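Local coordinates for uncharacterized protein (Mycobacterium tuberculosis, PDB 3KFW) that is of unknown function but belongs to the PaaX family of helix-turn-helix proteins and probably acts as a DNA-binding transcriptional regulator, at residues R6-S11 against A31-K36. Numbering follows the deposited sequence.
Sequences RSVVLS and ADFGIK
V8, in segment R6-S11 of helix 5-13, points its side chain at the loop A31-K36 and meets F33 and I35 there, a small worked example of how one branched residue can join a helix to a turn by apolar contact alone. One methyl does both jobs. CG2 of V8 lies over a face of the F33 ring, 4.4 Å from F33 CG, and also stands 4.4 Å from CD1 of I35. No hydrogen bond crosses between the segments; the contact rests on van der Waals packing of apolar side chains, at rather long distances. I35 reaches the valine with the end of its longer branch: CD1 is extended away from its own CA (chi2 161°), which carries the methyl out from the loop toward the helix.

Between the two loop side chains, G34 lets the backbone turn. At its backbone angles (phi 101°, psi 35°) a CB would be jammed against the carbonyl O of F33, a conformation that calls for glycine, and a weak hydrogen bond from G34 N to A31 O (2.8 Å) spans the bend. F33 and I35, on either side of G34 in sequence, both point toward the helix.

The loop joins helix 23-30 to helix 37-49, consistent with the turn of a winged helix-turn-helix whose wing would be the hairpin of strands 53-56 and 59-62. T30 of helix 23-30 touches both V8 and I35, while V9 touches L40 and M47 of helix 37-49. F33 also packs on M181 of helix 181-195 and on M226 and R229 of helix 212-234, linking this N-terminal unit to the C-terminal helices.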
loop_
_atom_site.group_PDB
_atom_site.type_symbol
_atom_site.label_atom_id
_atom_site.label_comp_id
_atom_site.label_asym_id
_atom_site.label_seq_id
_atom_site.Cartn_x
_atom_site.Cartn_y
_atom_site.Cartn_z
ATOM N N ARG A 6 37.501 -20.575 10.154
ATOM C CA ARG A 6 36.298 -21.214 10.642
ATOM C C ARG A 6 35.472 -21.898 9.526
ATOM O O ARG A 6 35.187 -23.094 9.584
ATOM C CB ARG A 6 35.452 -20.199 11.435
ATOM C CG ARG A 6 34.016 -20.648 11.540
ATOM C CD ARG A 6 33.165 -19.953 12.561
ATOM N NE ARG A 6 31.797 -20.192 12.119
ATOM C CZ ARG A 6 30.746 -20.323 12.912
ATOM N NH1 ARG A 6 30.894 -20.237 14.223
ATOM N NH2 ARG A 6 29.545 -20.534 12.375
ATOM N N SER A 7 35.110 -21.136 8.499
ATOM C CA SER A 7 34.287 -21.682 7.446
ATOM C C SER A 7 35.009 -22.761 6.630
ATOM O O SER A 7 34.359 -23.670 6.101
ATOM C CB SER A 7 33.643 -20.583 6.594
ATOM O OG SER A 7 34.406 -20.312 5.450
ATOM N N VAL A 8 36.334 -22.711 6.545
ATOM C CA VAL A 8 37.000 -23.859 5.936
ATOM C C VAL A 8 37.127 -25.100 6.803
ATOM O O VAL A 8 37.098 -26.197 6.221
ATOM C CB VAL A 8 38.322 -23.583 5.179
ATOM C CG1 VAL A 8 38.637 -22.074 4.986
ATOM C CG2 VAL A 8 39.478 -24.374 5.780
ATOM N N VAL A 9 37.254 -24.981 8.150
ATOM C CA VAL A 9 37.153 -26.224 8.965
ATOM C C VAL A 9 35.735 -26.748 8.924
ATOM O O VAL A 9 35.548 -27.949 8.912
ATOM C CB VAL A 9 37.782 -26.232 10.426
ATOM C CG1 VAL A 9 38.874 -25.177 10.576
ATOM C CG2 VAL A 9 36.732 -26.143 11.538
ATOM N N LEU A 10 34.734 -25.874 8.832
ATOM C CA LEU A 10 33.377 -26.385 8.585
ATOM C C LEU A 10 33.294 -27.267 7.331
ATOM O O LEU A 10 32.820 -28.384 7.415
ATOM C CB LEU A 10 32.302 -25.293 8.557
ATOM C CG LEU A 10 31.993 -24.639 9.917
ATOM C CD1 LEU A 10 30.737 -23.693 9.843
ATOM C CD2 LEU A 10 31.855 -25.660 11.049
ATOM N N SER A 11 33.754 -26.768 6.190
ATOM C CA SER A 11 33.732 -27.545 4.948
ATOM C C SER A 11 34.556 -28.808 5.033
ATOM O O SER A 11 34.156 -29.830 4.541
ATOM C CB SER A 11 34.198 -26.706 3.789
ATOM O OG SER A 11 33.092 -25.950 3.317
ATOM N N ALA A 31 45.612 -27.177 4.649
ATOM C CA ALA A 31 46.838 -26.512 4.124
ATOM C C ALA A 31 46.840 -26.209 2.614
ATOM O O ALA A 31 47.497 -25.269 2.147
ATOM C CB ALA A 31 48.081 -27.335 4.489
ATOM N N ASP A 32 46.133 -27.025 1.848
ATOM C CA ASP A 32 45.960 -26.795 0.417
ATOM C C ASP A 32 45.113 -25.534 0.262
ATOM O O ASP A 32 45.015 -24.969 -0.826
ATOM C CB ASP A 32 45.239 -27.982 -0.216
ATOM C CG ASP A 32 45.556 -29.328 0.497
ATOM O OD1 ASP A 32 45.434 -29.473 1.781
ATOM O OD2 ASP A 32 45.928 -30.253 -0.270
ATOM N N PHE A 33 44.505 -25.109 1.370
ATOM C CA PHE A 33 43.722 -23.887 1.433
ATOM C C PHE A 33 44.592 -22.774 1.961
ATOM O O PHE A 33 44.220 -21.604 1.889
ATOM C CB PHE A 33 42.550 -24.036 2.369
ATOM C CG PHE A 33 41.463 -24.923 1.865
ATOM C CD1 PHE A 33 41.467 -26.278 2.161
ATOM C CD2 PHE A 33 40.399 -24.395 1.157
ATOM C CE1 PHE A 33 40.447 -27.104 1.757
ATOM C CE2 PHE A 33 39.368 -25.209 0.721
ATOM C CZ PHE A 33 39.389 -26.577 1.034
ATOM N N GLY A 34 45.736 -23.164 2.524
ATOM C CA GLY A 34 46.857 -22.260 2.756
ATOM C C GLY A 34 46.987 -21.766 4.180
ATOM O O GLY A 34 47.385 -20.626 4.410
ATOM N N ILE A 35 46.656 -22.607 5.156
ATOM C CA ILE A 35 46.796 -22.188 6.556
ATOM C C ILE A 35 47.511 -23.192 7.463
ATOM O O ILE A 35 46.914 -24.171 7.933
ATOM C CB ILE A 35 45.474 -21.626 7.159
ATOM C CG1 ILE A 35 44.278 -21.920 6.240
ATOM C CG2 ILE A 35 45.638 -20.094 7.363
ATOM C CD1 ILE A 35 42.914 -21.842 6.902
ATOM N N LYS A 36 48.805 -22.926 7.670
ATOM C CA LYS A 36 49.669 -23.689 8.570
ATOM C C LYS A 36 49.096 -23.645 9.975
ATOM O O LYS A 36 48.187 -22.853 10.264
ATOM C CB LYS A 36 51.088 -23.083 8.590
#